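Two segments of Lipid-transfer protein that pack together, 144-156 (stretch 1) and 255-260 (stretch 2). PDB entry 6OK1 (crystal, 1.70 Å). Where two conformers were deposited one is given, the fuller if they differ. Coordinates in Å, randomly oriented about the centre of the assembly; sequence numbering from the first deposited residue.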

# COMPACT_ATOMS: atom_id res chain seq x y z
N GLY A 144 -21.39 -13.35 -12.48
CA GLY A 144 -21.26 -14.36 -11.46
C GLY A 144 -19.88 -14.96 -11.34
O GLY A 144 -19.74 -16.02 -10.73
N LEU A 145 -18.85 -14.32 -11.89
CA LEU A 145 -17.49 -14.81 -11.77
C LEU A 145 -16.89 -14.05 -10.59
O LEU A 145 -16.20 -13.04 -10.73
N ASN A 146 -17.25 -14.50 -9.39
CA ASN A 146 -17.08 -13.68 -8.19
C ASN A 146 -16.13 -14.26 -7.14
O ASN A 146 -15.88 -13.58 -6.14
N THR A 147 -15.53 -15.42 -7.37
CA THR A 147 -14.62 -15.94 -6.37
C THR A 147 -13.23 -16.24 -6.91
O THR A 147 -13.06 -16.54 -8.10
N PRO A 148 -12.23 -16.23 -6.03
CA PRO A 148 -10.88 -16.63 -6.45
C PRO A 148 -10.82 -18.02 -7.01
O PRO A 148 -10.08 -18.24 -7.97
N ALA A 149 -11.58 -18.96 -6.47
CA ALA A 149 -11.59 -20.30 -7.03
C ALA A 149 -12.03 -20.28 -8.49
O ALA A 149 -11.46 -20.98 -9.33
N GLN A 150 -13.06 -19.49 -8.79
CA GLN A 150 -13.54 -19.42 -10.17
C GLN A 150 -12.51 -18.73 -11.06
O GLN A 150 -12.30 -19.13 -12.21
N TRP A 151 -11.87 -17.69 -10.53
CA TRP A 151 -10.86 -17.00 -11.33
C TRP A 151 -9.73 -17.95 -11.71
O TRP A 151 -9.24 -17.91 -12.84
N VAL A 152 -9.32 -18.82 -10.77
CA VAL A 152 -8.26 -19.79 -11.02
C VAL A 152 -8.76 -20.87 -11.95
O VAL A 152 -8.03 -21.36 -12.82
N ALA A 153 -10.02 -21.28 -11.78
CA ALA A 153 -10.57 -22.37 -12.58
C ALA A 153 -10.55 -22.04 -14.05
O ALA A 153 -10.35 -22.93 -14.88
N MET A 154 -10.70 -20.76 -14.41
CA MET A 154 -10.68 -20.37 -15.81
C MET A 154 -9.33 -20.67 -16.45
O MET A 154 -9.26 -21.14 -17.61
N PHE A 155 -8.23 -20.45 -15.71
CA PHE A 155 -6.91 -20.84 -16.19
C PHE A 155 -6.75 -22.35 -16.22
O PHE A 155 -6.21 -22.92 -17.18
N ALA A 156 -7.14 -23.02 -15.14
CA ALA A 156 -6.91 -24.46 -15.03
C ALA A 156 -7.58 -25.22 -16.18
O ALA A 156 -7.00 -26.16 -16.75
N MET A 255 -5.75 -8.46 -12.08
CA MET A 255 -5.83 -9.03 -10.73
C MET A 255 -6.64 -10.31 -10.80
O MET A 255 -7.89 -10.27 -10.85
N MET A 256 -5.94 -11.44 -10.87
CA MET A 256 -6.44 -12.81 -10.92
C MET A 256 -7.10 -13.18 -12.23
O MET A 256 -7.50 -14.33 -12.38
N THR A 257 -7.20 -12.27 -13.19
CA THR A 257 -8.04 -12.50 -14.36
C THR A 257 -7.35 -12.07 -15.66
O THR A 257 -7.98 -11.48 -16.55
N SER A 258 -6.05 -12.39 -15.80
CA SER A 258 -5.29 -12.05 -17.01
C SER A 258 -5.64 -13.04 -18.13
O SER A 258 -4.85 -13.91 -18.51
N TYR A 259 -6.83 -12.86 -18.67
CA TYR A 259 -7.46 -13.79 -19.59
C TYR A 259 -7.32 -13.37 -21.05
O TYR A 259 -7.91 -14.01 -21.93
N TYR A 260 -6.58 -12.30 -21.32
CA TYR A 260 -6.61 -11.63 -22.61
C TYR A 260 -5.27 -11.69 -23.33
O TYR A 260 -5.13 -11.13 -24.43

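Packing of the 144-156 segment of Lipid-transfer protein, a loop leading into a helix that begins at Pro 148, against the irregular 255-260 segment; together they bury 437 Å² of surface. Leu 145 (chi1 t, chi2 p) points toward stretch 2 and lays CD2 at the edge of the Tyr 259 ring, 4.0 Å from Tyr 259 CE2. Asn 146 and Thr 147 make no contact across the interface but help shape the helix start: Thr 147 is the N-cap, its OG1 accepting from Gln 150 N at 3.1 Å, while Gln 150 (chi1 m, chi2 t) turns its end away from stretch 2 and returns OE1 to the loop, accepting from Asn 146 N at 2.8 Å and Thr 147 N at 3.1 Å. Pro 148 touches only lightly, its O lying 4.4 Å from Met 256 CE, and Ala 149 faces away.

Trp 151 (chi1 m) points toward stretch 2. Its indole is tethered within its own segment by NE1 donating to Leu 145 O at 3.0 Å, so the loop before the helix helps fix the ring. Thr 257 (chi1 p) places CG2 over one face of the indole, 4.0 Å from the centroid of the five-membered ring in a CH-pi contact, while Met 256 CB approaches Trp 151 CE3 at 3.7 Å. The backbone of Trp 151 supplies the one hydrogen bond between the segments: Tyr 259 OH donates to Trp 151 O at 2.8 Å. Tyr 259 (chi1 m) leaves its CA sideways, but its end comes nearer to stretch 1.

Val 152 (chi1 t) has its CA-to-CB bond directed away, yet CG2 meets Met 256 CE at 3.7 Å; Met 256, which points toward stretch 1 and is m at all three chi angles, thus reaches both Trp 151 and Val 152. Met 154 (t, p, p) points toward stretch 2 and covers one face of the Tyr 259 ring, with CG 4.0 Å from the ring centroid. Phe 155 (chi1 m) starts sideways, but its ring comes nearer: CZ lies 3.5 Å from Tyr 259 CE1, the two rings meeting obliquely with planes at 59°, and Ser 258 O sits at the ring edge, 3.5 Å from CE1 of Phe 155. Phe 155 CE2 also lies 3.4 Å from Met 256 O, a carbonyl buried here without a polar partner.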

# COMPACT_ATOMS: atom_id res chain seq x y z
CB LEU A 145 -16.69 -14.60 -13.06
CG LEU A 145 -15.41 -15.43 -13.11
CD1 LEU A 145 -15.68 -16.91 -13.35
CD2 LEU A 145 -14.37 -14.93 -14.17
CB ASN A 146 -18.45 -13.37 -7.56
CG ASN A 146 -19.14 -14.56 -6.96
OD1 ASN A 146 -19.06 -15.66 -7.48
ND2 ASN A 146 -19.86 -14.34 -5.85
CB THR A 147 -15.15 -17.24 -5.77
OG1 THR A 147 -15.08 -18.28 -6.74
CG2 THR A 147 -16.60 -17.07 -5.30
CB PRO A 148 -10.05 -16.50 -5.17
CG PRO A 148 -10.77 -15.43 -4.37
CD PRO A 148 -12.24 -15.64 -4.67
CB ALA A 149 -12.50 -21.22 -6.24
CB GLN A 150 -14.86 -18.68 -10.22
CG GLN A 150 -16.00 -19.42 -9.50
CD GLN A 150 -17.18 -18.53 -9.16
OE1 GLN A 150 -17.11 -17.30 -9.28
NE2 GLN A 150 -18.28 -19.16 -8.71
CB TRP A 151 -10.33 -15.75 -10.60
CG TRP A 151 -11.38 -14.77 -10.32
CD1 TRP A 151 -12.50 -14.56 -11.04
CD2 TRP A 151 -11.46 -13.88 -9.18
NE1 TRP A 151 -13.28 -13.59 -10.43
CE2 TRP A 151 -12.66 -13.16 -9.30
CE3 TRP A 151 -10.63 -13.64 -8.08
CZ2 TRP A 151 -13.06 -12.22 -8.36
CZ3 TRP A 151 -11.01 -12.70 -7.15
CH2 TRP A 151 -12.23 -12.00 -7.29
CB VAL A 152 -7.75 -20.38 -9.68
CG1 VAL A 152 -6.81 -21.58 -9.93
CG2 VAL A 152 -7.01 -19.30 -8.86
CB ALA A 153 -11.98 -22.67 -12.12
CB MET A 154 -11.03 -18.88 -15.94
CG MET A 154 -11.36 -18.47 -17.37
SD MET A 154 -12.92 -19.11 -17.97
CE MET A 154 -14.05 -17.98 -17.17
CB PHE A 155 -5.82 -20.27 -15.28
CG PHE A 155 -5.73 -18.77 -15.29
CD1 PHE A 155 -5.42 -18.07 -16.46
CD2 PHE A 155 -5.89 -18.05 -14.11
CE1 PHE A 155 -5.32 -16.70 -16.46
CE2 PHE A 155 -5.75 -16.66 -14.11
CZ PHE A 155 -5.47 -16.00 -15.29
CB ALA A 156 -7.43 -24.94 -13.68
CB MET A 255 -6.47 -8.04 -9.77
CG MET A 255 -6.64 -8.57 -8.35
SD MET A 255 -5.12 -8.43 -7.42
CE MET A 255 -5.33 -6.73 -6.86
CB MET A 256 -7.43 -13.10 -9.78
CG MET A 256 -6.79 -12.98 -8.43
SD MET A 256 -5.51 -14.22 -8.21
CE MET A 256 -6.48 -15.72 -8.16
CB THR A 257 -9.38 -11.78 -14.23
OG1 THR A 257 -9.19 -10.38 -14.04
CG2 THR A 257 -10.16 -12.32 -13.04
CB SER A 258 -3.80 -12.03 -16.74
OG SER A 258 -3.50 -11.22 -15.61
CB TYR A 259 -8.95 -13.89 -19.27
CG TYR A 259 -9.33 -14.44 -17.90
CD1 TYR A 259 -8.55 -15.38 -17.24
CD2 TYR A 259 -10.49 -14.02 -17.30
CE1 TYR A 259 -8.93 -15.88 -16.00
CE2 TYR A 259 -10.88 -14.51 -16.06
CZ TYR A 259 -10.10 -15.43 -15.42
OH TYR A 259 -10.53 -15.90 -14.21
CB TYR A 260 -7.08 -10.18 -22.41
CG TYR A 260 -8.28 -10.10 -21.48
CD1 TYR A 260 -9.56 -10.30 -21.95
CD2 TYR A 260 -8.11 -9.84 -20.11
CE1 TYR A 260 -10.66 -10.23 -21.10
CE2 TYR A 260 -9.17 -9.81 -19.25
CZ TYR A 260 -10.46 -9.99 -19.75
OH TYR A 260 -11.57 -9.93 -18.95